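Local coordinates for PLP-Dependent L-Arginine Hydroxylase MppP (Streptomyces wadayamensis, PDB 6C9B), which oxidises L-arginine with the help of pyridoxal 5'-phosphate, in chemistry whose products are 4-hydroxy-2-ketoarginine and 2-ketoarginine, at residues Asn10-Glu15 / Pro113-Ile118; Asp27-Gln32 / Asp227-Leu232; Asp120-Arg123 / Asp128-Pro131; Gln338-Glu343 / Asp348-Ile353. All coordinates share one frame; numbering follows the deposited sequence.

Interaction 1 of 4, residues Asn10-Glu15 / Pro113-Ile118; sequences NLTQWE and PTFDNI. With EGV ((4S)-5-carbamimidamido-4-hydroxy-2-oxopentanoic acid), chain F.
The ring of Phe115 has Thr12 at its rim, with OG1 4.4 Å from CZ and near the ring plane; the guanidine carbon C03 of the bound product also lies at the edge. One face carries the keto group of the product, whose carbon C09 sits 3.3 Å above the plane toward the rim. Behind the opposite face lies the backbone nitrogen of Asn117, 4.0 Å from the plane over the ring centre. The ring therefore lies between the two, while the Asn117 side chain reaches the product's guanidine.

The second flat group is the carboxylate of Asp116. Its OD2 accepts from Leu11 N at 2.8 Å and 167°, approached on the syn side but 23° out of the carboxylate plane. Asp116 CB already points at 10-15, and chi1 of 66°, CG between backbone N and carbonyl carbon, brings OD2 to Leu11 N. The Leu11 side chain leans on the same group, CG being 3.4 Å from OD2. Asp116 OD1 takes a hydrogen bond from a water at 2.6 Å, which also bonds to Thr12 OG1. Two product nitrogens donate to Thr12 OG1, N01 at 2.9 Å and N04 at 3.0 Å. Asn10 is the N-cap of helix 11-16: OD1 receives Gln13 N, while ND2 donates to Ser248 of the second subunit.

Asp116 has been seen as a magnesium ligand in this protein, although this chain binds none. Here its carboxylate faces the amino end of helix 11-16, which would probably favour its negative charge, and the water couples it to Thr12, which reads the guanidine.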
# COMPACT_ATOMS: atom_id res chain seq x y z
N ASN B 10 6.55 -14.08 -11.47
CA ASN B 10 7.03 -14.05 -10.09
C ASN B 10 6.07 -14.88 -9.25
O ASN B 10 5.04 -15.34 -9.75
CB ASN B 10 7.16 -12.60 -9.57
CG ASN B 10 5.84 -11.83 -9.61
OD1 ASN B 10 4.77 -12.41 -9.41
ND2 ASN B 10 5.91 -10.52 -9.86
N LEU B 11 6.43 -15.10 -7.98
CA LEU B 11 5.63 -15.99 -7.13
C LEU B 11 4.22 -15.43 -6.90
O LEU B 11 3.25 -16.19 -6.82
CB LEU B 11 6.33 -16.25 -5.78
CG LEU B 11 7.66 -16.99 -5.93
CD1 LEU B 11 8.43 -16.91 -4.63
CD2 LEU B 11 7.42 -18.42 -6.35
N THR B 12 4.10 -14.10 -6.79
CA THR B 12 2.78 -13.50 -6.58
C THR B 12 1.83 -13.82 -7.73
O THR B 12 0.64 -14.05 -7.51
CB THR B 12 2.95 -11.99 -6.38
OG1 THR B 12 3.77 -11.77 -5.23
CG2 THR B 12 1.59 -11.27 -6.19
N GLN B 13 2.35 -13.87 -8.96
CA GLN B 13 1.49 -14.21 -10.09
C GLN B 13 1.05 -15.67 -10.06
O GLN B 13 -0.06 -15.99 -10.50
CB GLN B 13 2.20 -13.85 -11.40
CG GLN B 13 2.39 -12.32 -11.52
CD GLN B 13 2.96 -11.92 -12.85
OE1 GLN B 13 3.04 -12.73 -13.76
NE2 GLN B 13 3.37 -10.65 -12.97
N TRP B 14 1.88 -16.57 -9.50
CA TRP B 14 1.39 -17.92 -9.20
C TRP B 14 0.31 -17.88 -8.13
O TRP B 14 -0.62 -18.70 -8.16
CB TRP B 14 2.53 -18.81 -8.72
CG TRP B 14 3.48 -19.25 -9.78
CD1 TRP B 14 4.72 -18.74 -10.03
CD2 TRP B 14 3.27 -20.31 -10.72
NE1 TRP B 14 5.30 -19.42 -11.08
CE2 TRP B 14 4.43 -20.38 -11.52
CE3 TRP B 14 2.22 -21.20 -10.96
CZ2 TRP B 14 4.57 -21.31 -12.55
CZ3 TRP B 14 2.36 -22.12 -11.98
CH2 TRP B 14 3.52 -22.17 -12.76
N GLU B 15 0.43 -16.96 -7.17
CA GLU B 15 -0.55 -16.90 -6.10
C GLU B 15 -1.89 -16.34 -6.57
O GLU B 15 -2.92 -16.70 -6.00
CB GLU B 15 0.01 -16.08 -4.93
CG GLU B 15 1.24 -16.75 -4.29
CD GLU B 15 1.89 -15.94 -3.16
OE1 GLU B 15 1.59 -14.75 -2.99
OE2 GLU B 15 2.70 -16.52 -2.42
N PRO B 113 17.82 -18.62 -0.88
CA PRO B 113 16.58 -18.07 -1.41
C PRO B 113 15.91 -17.14 -0.42
O PRO B 113 16.26 -17.13 0.77
CB PRO B 113 15.73 -19.32 -1.64
CG PRO B 113 16.16 -20.21 -0.49
CD PRO B 113 17.65 -20.00 -0.39
N THR B 114 14.95 -16.36 -0.90
CA THR B 114 14.07 -15.60 -0.02
C THR B 114 12.83 -15.24 -0.83
O THR B 114 12.74 -15.51 -2.03
CB THR B 114 14.78 -14.39 0.62
OG1 THR B 114 14.06 -13.98 1.80
CG2 THR B 114 14.92 -13.22 -0.33
N PHE B 115 11.86 -14.63 -0.16
CA PHE B 115 10.63 -14.24 -0.83
C PHE B 115 10.96 -13.27 -1.97
O PHE B 115 11.70 -12.29 -1.78
CB PHE B 115 9.69 -13.59 0.20
CG PHE B 115 8.46 -12.98 -0.40
CD1 PHE B 115 7.79 -13.61 -1.43
CD2 PHE B 115 7.98 -11.77 0.08
CE1 PHE B 115 6.64 -13.04 -1.99
CE2 PHE B 115 6.84 -11.20 -0.46
CZ PHE B 115 6.17 -11.84 -1.50
N ASP B 116 10.46 -13.57 -3.17
CA ASP B 116 11.08 -13.00 -4.36
C ASP B 116 10.78 -11.53 -4.52
O ASP B 116 11.54 -10.83 -5.21
CB ASP B 116 10.72 -13.79 -5.65
CG ASP B 116 9.22 -13.73 -6.05
OD1 ASP B 116 8.37 -13.35 -5.24
OD2 ASP B 116 8.93 -14.06 -7.22
N ASN B 117 9.76 -11.00 -3.84
CA ASN B 117 9.48 -9.60 -4.12
C ASN B 117 10.52 -8.70 -3.46
O ASN B 117 10.72 -7.58 -3.94
CB ASN B 117 8.05 -9.23 -3.76
CG ASN B 117 7.86 -8.89 -2.34
OD1 ASN B 117 8.61 -9.32 -1.47
ND2 ASN B 117 6.82 -8.11 -2.08
N ILE B 118 11.25 -9.19 -2.44
CA ILE B 118 12.38 -8.42 -1.90
C ILE B 118 13.39 -8.16 -3.00
O ILE B 118 13.81 -7.01 -3.24
CB ILE B 118 13.02 -9.15 -0.70
CG1 ILE B 118 12.05 -9.23 0.49
CG2 ILE B 118 14.27 -8.43 -0.24
CD1 ILE B 118 12.45 -10.25 1.54
C10 EGV F . 3.99 -15.44 0.57
C02 EGV F . 2.15 -11.21 -1.49
C03 EGV F . 3.58 -9.55 -2.68
C06 EGV F . 2.96 -11.80 -0.36
C07 EGV F . 3.26 -13.27 -0.72
C09 EGV F . 4.23 -13.97 0.27
N01 EGV F . 2.96 -10.84 -2.64
N04 EGV F . 4.36 -9.18 -3.81
N05 EGV F . 3.46 -8.73 -1.67
O08 EGV F . 2.25 -11.75 0.81
O11 EGV F . 4.65 -15.93 1.47
O12 EGV F . 3.15 -16.11 -0.06
O13 EGV F . 5.17 -13.38 0.80
O HOH W 1 6.33 -12.02 -6.02

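Interaction 2 of 4, residues Asp27-Gln32 / Asp227-Leu232; sequences DGHARQ and DLKAGL. With EGV ((4S)-5-carbamimidamido-4-hydroxy-2-oxopentanoic acid), chain F.
His29 and Asp227 meet through a histidine-carboxylate hydrogen bond: ND1 donates to OD1 over 2.8 Å at 151°. The fit is not flat, for OD1 is met on its syn side with the donor 25° out of the carboxylate plane. Across the imidazole, NE2 donates to the product hydroxyl O08 at 2.7 Å, so both ring nitrogens have partners. Gly28 N gives its hydrogen to the product carboxylate oxygen O12 at 2.8 Å.

Asp27 OD1 serves two donors by different lone pairs: Arg31 NE on the syn side at 3.0 Å, a salt bridge, and His29 N on the anti side at 3.1 Å, closing an Asx turn. Waters fill in between Arg31 and Asp227. One accepts from Arg31 NH2; another water donates to Asp227 OD1, its oxygen 3.0 Å away, and is held weakly by Arg31 NH1. A third joins Ala30 O to Asp227 N. Lys229 NZ donates to the cofactor phosphate at modified residue 221.

Held at ND1 by Asp227 and at NE2 by the product hydroxyl, the imidazole is restrained in rotation, with its NE2-H directed at the oxygen on carbon 4, consistent with recognition of the hydroxylated product.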
# COMPACT_ATOMS: atom_id res chain seq x y z
N ASP B 27 -0.56 -18.94 -1.38
CA ASP B 27 -0.02 -17.74 -0.74
C ASP B 27 0.09 -17.97 0.76
O ASP B 27 -0.60 -18.79 1.36
CB ASP B 27 -0.88 -16.51 -1.02
CG ASP B 27 -2.23 -16.62 -0.40
OD1 ASP B 27 -2.31 -16.59 0.85
OD2 ASP B 27 -3.20 -16.73 -1.18
N GLY B 28 0.99 -17.22 1.37
CA GLY B 28 1.31 -17.48 2.75
C GLY B 28 0.44 -16.78 3.76
O GLY B 28 0.64 -16.97 4.96
N HIS B 29 -0.54 -15.99 3.30
CA HIS B 29 -1.40 -15.26 4.21
C HIS B 29 -2.18 -16.21 5.11
O HIS B 29 -2.38 -17.39 4.79
CB HIS B 29 -2.38 -14.39 3.44
CG HIS B 29 -1.72 -13.33 2.61
ND1 HIS B 29 -2.38 -12.22 2.15
CD2 HIS B 29 -0.45 -13.23 2.15
CE1 HIS B 29 -1.54 -11.47 1.45
NE2 HIS B 29 -0.36 -12.06 1.44
N ALA B 30 -2.61 -15.70 6.26
CA ALA B 30 -3.36 -16.52 7.20
C ALA B 30 -4.83 -16.55 6.81
O ALA B 30 -5.50 -15.50 6.78
CB ALA B 30 -3.17 -16.01 8.62
N ARG B 31 -5.34 -17.75 6.54
CA ARG B 31 -6.72 -17.93 6.12
C ARG B 31 -7.46 -18.99 6.95
O ARG B 31 -8.57 -19.38 6.57
CB ARG B 31 -6.74 -18.26 4.61
CG ARG B 31 -5.98 -17.21 3.73
CD ARG B 31 -6.04 -17.47 2.23
NE ARG B 31 -5.20 -16.51 1.49
CZ ARG B 31 -5.57 -15.27 1.18
NH1 ARG B 31 -6.76 -14.81 1.55
NH2 ARG B 31 -4.74 -14.48 0.50
N GLN B 32 -6.89 -19.44 8.07
CA GLN B 32 -7.62 -20.34 8.95
C GLN B 32 -8.75 -19.59 9.67
O GLN B 32 -8.84 -18.36 9.63
CB GLN B 32 -6.69 -20.99 9.96
CG GLN B 32 -6.07 -20.00 10.96
CD GLN B 32 -4.73 -19.43 10.51
OE1 GLN B 32 -4.47 -19.17 9.32
NE2 GLN B 32 -3.85 -19.22 11.49
N ASP B 227 -6.10 -9.73 5.55
CA ASP B 227 -5.06 -8.86 4.99
C ASP B 227 -5.11 -7.44 5.55
O ASP B 227 -4.57 -6.52 4.93
CB ASP B 227 -5.17 -8.81 3.46
CG ASP B 227 -4.51 -9.99 2.78
OD1 ASP B 227 -4.67 -11.13 3.27
OD2 ASP B 227 -3.86 -9.78 1.73
N LEU B 228 -5.77 -7.23 6.69
CA LEU B 228 -5.71 -5.97 7.41
C LEU B 228 -4.47 -6.03 8.28
O LEU B 228 -4.35 -6.89 9.15
CB LEU B 228 -6.97 -5.77 8.24
CG LEU B 228 -8.23 -5.70 7.38
CD1 LEU B 228 -9.44 -5.86 8.28
CD2 LEU B 228 -8.33 -4.40 6.59
N LYS B 229 -3.52 -5.14 8.04
CA LYS B 229 -2.17 -5.35 8.53
C LYS B 229 -1.39 -4.05 8.43
O LYS B 229 -1.86 -3.06 7.85
CB LYS B 229 -1.48 -6.42 7.70
CG LYS B 229 -1.26 -5.99 6.24
CD LYS B 229 -1.12 -7.12 5.26
CE LYS B 229 -1.12 -6.57 3.84
NZ LYS B 229 -0.84 -7.67 2.88
N ALA B 230 -0.18 -4.08 8.96
CA ALA B 230 0.77 -3.01 8.70
C ALA B 230 2.16 -3.59 8.58
O ALA B 230 2.52 -4.56 9.28
CB ALA B 230 0.77 -1.93 9.80
N GLY B 231 2.95 -2.98 7.71
CA GLY B 231 4.39 -3.12 7.76
C GLY B 231 4.92 -2.02 8.66
O GLY B 231 4.42 -0.89 8.65
N LEU B 232 5.91 -2.37 9.49
CA LEU B 232 6.49 -1.42 10.45
C LEU B 232 7.95 -1.24 10.08
O LEU B 232 8.75 -2.15 10.28
CB LEU B 232 6.35 -1.92 11.89
CG LEU B 232 4.96 -2.39 12.31
CD1 LEU B 232 5.04 -2.93 13.72
CD2 LEU B 232 3.90 -1.26 12.20
C10 EGV F . 3.99 -15.44 0.57
C02 EGV F . 2.15 -11.21 -1.49
C03 EGV F . 3.58 -9.55 -2.68
C06 EGV F . 2.96 -11.80 -0.36
C07 EGV F . 3.26 -13.27 -0.72
C09 EGV F . 4.23 -13.97 0.27
N01 EGV F . 2.96 -10.84 -2.64
N04 EGV F . 4.36 -9.18 -3.81
N05 EGV F . 3.46 -8.73 -1.67
O08 EGV F . 2.25 -11.75 0.81
O11 EGV F . 4.65 -15.93 1.47
O12 EGV F . 3.15 -16.11 -0.06
O13 EGV F . 5.17 -13.38 0.80
O HOH W 2 -4.96 -12.49 6.37
O HOH W 3 -5.69 -11.47 0.15
O HOH W 4 -7.52 -11.88 3.03

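Interaction 3 of 4, residues Asp120-Arg123 / Asp128-Pro131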
# COMPACT_ATOMS: atom_id res chain seq x y z
N ASP B 120 12.90 -8.42 -6.23
CA ASP B 120 12.32 -7.70 -7.36
C ASP B 120 12.14 -6.20 -7.08
O ASP B 120 12.32 -5.38 -8.00
CB ASP B 120 11.00 -8.36 -7.72
CG ASP B 120 11.19 -9.73 -8.37
OD1 ASP B 120 12.27 -10.02 -8.92
OD2 ASP B 120 10.24 -10.51 -8.39
N LEU B 121 11.85 -5.83 -5.84
CA LEU B 121 11.74 -4.42 -5.49
C LEU B 121 13.10 -3.76 -5.44
O LEU B 121 13.27 -2.63 -5.91
CB LEU B 121 11.02 -4.26 -4.15
CG LEU B 121 9.53 -4.64 -4.20
CD1 LEU B 121 8.96 -4.68 -2.75
CD2 LEU B 121 8.75 -3.72 -5.08
N LEU B 122 14.12 -4.49 -4.98
CA LEU B 122 15.46 -3.92 -4.98
C LEU B 122 15.97 -3.76 -6.40
O LEU B 122 16.47 -2.69 -6.79
CB LEU B 122 16.40 -4.81 -4.16
CG LEU B 122 16.21 -4.83 -2.66
CD1 LEU B 122 16.94 -5.99 -1.96
CD2 LEU B 122 16.70 -3.50 -2.09
N ARG B 123 15.87 -4.82 -7.19
CA ARG B 123 16.32 -4.71 -8.57
C ARG B 123 15.55 -3.64 -9.32
O ARG B 123 16.13 -2.91 -10.14
CB ARG B 123 16.17 -6.05 -9.29
CG ARG B 123 17.18 -7.12 -8.94
CD ARG B 123 17.11 -8.27 -9.98
NE ARG B 123 18.26 -9.18 -9.93
CZ ARG B 123 18.19 -10.49 -9.67
NH1 ARG B 123 17.03 -11.10 -9.43
NH2 ARG B 123 19.31 -11.21 -9.66
N ASP B 128 21.96 -3.53 -7.56
CA ASP B 128 22.57 -4.78 -7.99
C ASP B 128 22.60 -5.72 -6.80
O ASP B 128 22.88 -5.31 -5.68
CB ASP B 128 23.99 -4.53 -8.49
CG ASP B 128 24.62 -5.76 -9.15
OD1 ASP B 128 23.89 -6.61 -9.71
OD2 ASP B 128 25.86 -5.87 -9.13
N LEU B 129 22.27 -6.99 -7.03
CA LEU B 129 22.13 -7.93 -5.93
C LEU B 129 23.25 -8.96 -5.94
O LEU B 129 23.61 -9.51 -6.99
CB LEU B 129 20.81 -8.67 -6.01
CG LEU B 129 19.58 -7.79 -5.94
CD1 LEU B 129 18.30 -8.66 -6.08
CD2 LEU B 129 19.59 -7.01 -4.65
N VAL B 130 23.78 -9.24 -4.75
CA VAL B 130 24.77 -10.29 -4.56
C VAL B 130 24.13 -11.35 -3.68
O VAL B 130 23.80 -11.06 -2.52
CB VAL B 130 26.06 -9.76 -3.89
CG1 VAL B 130 27.07 -10.89 -3.81
CG2 VAL B 130 26.61 -8.60 -4.65
N PRO B 131 23.92 -12.58 -4.16
CA PRO B 131 23.29 -13.60 -3.31
C PRO B 131 24.22 -14.11 -2.23
O PRO B 131 25.41 -14.33 -2.47
CB PRO B 131 22.95 -14.72 -4.29
CG PRO B 131 23.94 -14.59 -5.37
CD PRO B 131 24.16 -13.10 -5.53
O HOH W 5 20.98 -7.67 -9.67
O HOH W 6 22.31 -10.79 -9.15
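Leu129 touches the helix with both of its methyls, each taking a different neighbour. CD1 reaches Arg123, coming within 3.4 Å of CG, and it also lies over one face of the guanidinium, displaced toward the rim at the NE end, with CD1 to NE at 3.9 Å. CD2 meets Leu122 at two atoms, 3.9 Å from both CB and CD1, and these two side chains run at about a right angle to each other. No direct hydrogen bond spans the contact.

Two waters supply the polar link instead. Arg123 NE donates to one at 3.1 Å, and that same water accepts from Leu129 N at 3.0 Å. Arg123 NH2 donates to the other at 3.1 Å, which in turn donates to Leu129 O at 2.8 Å. Since NE and NH2 are both used, the guanidinium is constrained in rotation above the methyl. The Arg123 chain is extended from CG to NE, which carries it obliquely across Leu129 CD1 to the two waters.

Farther out, Trp341 packs on Leu129 while its carbonyl oxygen receives a weak hydrogen bond from Arg123 NH1. Leu122 is backed by Met94 and Ala98 of helix 90-101, and Leu129 by Val108. Asp120, about one turn earlier on the same helix, has been seen as a magnesium ligand in a crystal structure of this protein.

The whole belongs to a beta-alpha-beta unit in which strand 107-112 leads into helix 116-124 and then strand 128-133. Strand 128-133, an outermost strand of the seven-stranded sheet within this chain, runs parallel to 107-112, and Leu129 points from it at helix 116-124.

Interaction 4 of 4, residues Gln338-Glu343 / Asp348-Ile353; sequences QFHWAE and DHMVRI. With EGV ((4S)-5-carbamimidamido-4-hydroxy-2-oxopentanoic acid), chain F.
Arg352 passes the ring of Phe339 on its way from strand 350-354 to the product carboxylate. Its CB leaves the strand on the side facing the 338-343 segment, and the chain runs out extended as far as CD. At CD the first contact is made, 3.6 Å from Phe339 CZ and 4.0 Å from CE2. A bend about the CG-CD bond (chi3 71°) turns the remainder of the chain, keeping NE 3.8 Å from the same CZ. That ring carbon lies over one face of the guanidinium, whereas NH2, 3.5 Å from CZ, sits at the ring edge near its plane. The planes are 40° apart, so this is no parallel stack.

At the tip, NH1 donates to O12 of the product at 2.8 Å and 160°, and NH2 donates to O11 at 3.0 Å. The carboxylate carbon C10 lies in the guanidinium plane at its edge, the arrangement of a two-pronged grip. NH1 also donates to Ala26 O, and NH2 weakly to Asn160 OD1.

Beside this pair, the methyl CE of Met350 approaches His340 NE2 at 3.8 Å; His340 is the centre of an inverse gamma turn.

Paired donors facing paired oxygens, with Phe339 CZ packed over one face of the guanidinium, recall the arginine that holds the alpha-carboxylate in class I aminotransferases, and the product acid is bound here in that way.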
# COMPACT_ATOMS: atom_id res chain seq x y z
N GLN B 338 11.09 -19.58 -8.03
CA GLN B 338 11.32 -18.14 -7.99
C GLN B 338 11.75 -17.60 -6.63
O GLN B 338 12.17 -16.43 -6.58
CB GLN B 338 10.08 -17.42 -8.47
CG GLN B 338 10.07 -17.39 -10.01
CD GLN B 338 8.69 -17.38 -10.61
OE1 GLN B 338 7.77 -18.01 -10.10
NE2 GLN B 338 8.55 -16.66 -11.71
N PHE B 339 11.70 -18.39 -5.55
CA PHE B 339 12.40 -18.00 -4.33
C PHE B 339 13.90 -17.98 -4.53
O PHE B 339 14.62 -17.30 -3.79
CB PHE B 339 12.09 -18.96 -3.19
CG PHE B 339 10.65 -18.96 -2.75
CD1 PHE B 339 10.18 -18.00 -1.88
CD2 PHE B 339 9.80 -19.96 -3.18
CE1 PHE B 339 8.86 -18.02 -1.47
CE2 PHE B 339 8.48 -19.98 -2.77
CZ PHE B 339 8.01 -19.01 -1.91
N HIS B 340 14.40 -18.74 -5.50
CA HIS B 340 15.83 -18.80 -5.78
C HIS B 340 16.12 -17.76 -6.86
O HIS B 340 16.38 -18.06 -8.03
CB HIS B 340 16.23 -20.20 -6.18
CG HIS B 340 15.93 -21.20 -5.11
ND1 HIS B 340 16.87 -21.62 -4.19
CD2 HIS B 340 14.77 -21.81 -4.78
CE1 HIS B 340 16.31 -22.49 -3.37
NE2 HIS B 340 15.03 -22.60 -3.69
N TRP B 341 16.05 -16.51 -6.40
CA TRP B 341 15.99 -15.35 -7.27
C TRP B 341 17.29 -15.14 -8.04
O TRP B 341 17.29 -14.43 -9.04
CB TRP B 341 15.62 -14.11 -6.44
CG TRP B 341 16.53 -13.90 -5.26
CD1 TRP B 341 16.31 -14.28 -3.96
CD2 TRP B 341 17.83 -13.27 -5.28
NE1 TRP B 341 17.40 -13.94 -3.17
CE2 TRP B 341 18.33 -13.31 -3.96
CE3 TRP B 341 18.60 -12.68 -6.29
CZ2 TRP B 341 19.59 -12.78 -3.62
CZ3 TRP B 341 19.84 -12.14 -5.95
CH2 TRP B 341 20.32 -12.21 -4.63
N ALA B 342 18.38 -15.77 -7.63
CA ALA B 342 19.64 -15.71 -8.36
C ALA B 342 19.91 -16.95 -9.21
O ALA B 342 20.76 -16.90 -10.11
CB ALA B 342 20.80 -15.51 -7.39
N GLU B 343 19.24 -18.06 -8.94
CA GLU B 343 19.49 -19.32 -9.63
C GLU B 343 18.22 -20.16 -9.53
O GLU B 343 18.13 -21.06 -8.69
CB GLU B 343 20.67 -20.07 -9.02
CG GLU B 343 21.18 -21.20 -9.90
CD GLU B 343 21.93 -20.68 -11.11
OE1 GLU B 343 23.12 -20.31 -10.97
OE2 GLU B 343 21.31 -20.59 -12.19
N ASP B 348 13.96 -26.15 -8.61
CA ASP B 348 13.18 -26.82 -9.64
C ASP B 348 12.47 -28.06 -9.14
O ASP B 348 11.52 -28.51 -9.78
CB ASP B 348 14.06 -27.22 -10.83
CG ASP B 348 13.73 -26.43 -12.07
OD1 ASP B 348 12.53 -26.27 -12.37
OD2 ASP B 348 14.67 -25.95 -12.74
N HIS B 349 12.91 -28.63 -8.02
CA HIS B 349 12.32 -29.89 -7.56
C HIS B 349 11.62 -29.72 -6.23
O HIS B 349 11.50 -30.68 -5.47
CB HIS B 349 13.39 -30.97 -7.51
CG HIS B 349 13.97 -31.28 -8.85
ND1 HIS B 349 13.28 -32.01 -9.81
CD2 HIS B 349 15.15 -30.94 -9.42
CE1 HIS B 349 14.02 -32.11 -10.89
NE2 HIS B 349 15.16 -31.46 -10.69
N MET B 350 11.12 -28.51 -5.95
CA MET B 350 10.34 -28.24 -4.74
C MET B 350 9.06 -27.48 -5.06
O MET B 350 8.99 -26.70 -6.02
CB MET B 350 11.16 -27.45 -3.74
CG MET B 350 12.31 -28.24 -3.18
SD MET B 350 13.28 -27.22 -2.04
CE MET B 350 14.36 -26.35 -3.17
N VAL B 351 8.04 -27.72 -4.22
CA VAL B 351 6.89 -26.83 -4.12
C VAL B 351 6.77 -26.38 -2.67
O VAL B 351 7.30 -27.00 -1.75
CB VAL B 351 5.56 -27.48 -4.57
CG1 VAL B 351 5.63 -27.93 -6.00
CG2 VAL B 351 5.22 -28.63 -3.69
N ARG B 352 6.02 -25.30 -2.48
CA ARG B 352 5.77 -24.75 -1.15
C ARG B 352 4.28 -24.85 -0.85
O ARG B 352 3.45 -24.55 -1.70
CB ARG B 352 6.23 -23.28 -1.05
CG ARG B 352 6.41 -22.82 0.38
CD ARG B 352 6.55 -21.29 0.49
NE ARG B 352 5.26 -20.64 0.22
CZ ARG B 352 5.01 -19.35 0.42
NH1 ARG B 352 3.81 -18.85 0.15
NH2 ARG B 352 5.96 -18.53 0.89
N ILE B 353 3.97 -25.27 0.37
CA ILE B 353 2.60 -25.45 0.87
C ILE B 353 2.35 -24.46 2.00
O ILE B 353 3.17 -24.33 2.92
CB ILE B 353 2.40 -26.89 1.38
CG1 ILE B 353 2.59 -27.87 0.24
CG2 ILE B 353 1.04 -27.08 2.03
CD1 ILE B 353 2.64 -29.32 0.72
C10 EGV F . 3.99 -15.44 0.57
C02 EGV F . 2.15 -11.21 -1.49
C03 EGV F . 3.58 -9.55 -2.68
C06 EGV F . 2.96 -11.80 -0.36
C07 EGV F . 3.26 -13.27 -0.72
C09 EGV F . 4.23 -13.97 0.27
N01 EGV F . 2.96 -10.84 -2.64
N04 EGV F . 4.36 -9.18 -3.81
N05 EGV F . 3.46 -8.73 -1.67
O08 EGV F . 2.25 -11.75 0.81
O11 EGV F . 4.65 -15.93 1.47
O12 EGV F . 3.15 -16.11 -0.06
O13 EGV F . 5.17 -13.38 0.80

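Overall arrangement
From the N terminus, the 10-15 segment opens the first long loop, which interaction 1 closes at 113-118. Before that closure the 27-32 segment begins a second, ending at 227-232, so interactions 1 and 2 cross. Interaction 3 follows interaction 1 in series and falls wholly within the span of interaction 2; it shares helix 116-124 with interaction 1. Interaction 4 comes last, bridging a short loop. Interactions 1, 2 and 4 converge on the product, joining the N-terminal segment, the seven-stranded sheet region and the five-stranded sheet. Interactions 3 and 4 meet at Trp341, and interactions 1 to 3 also touch the second subunit.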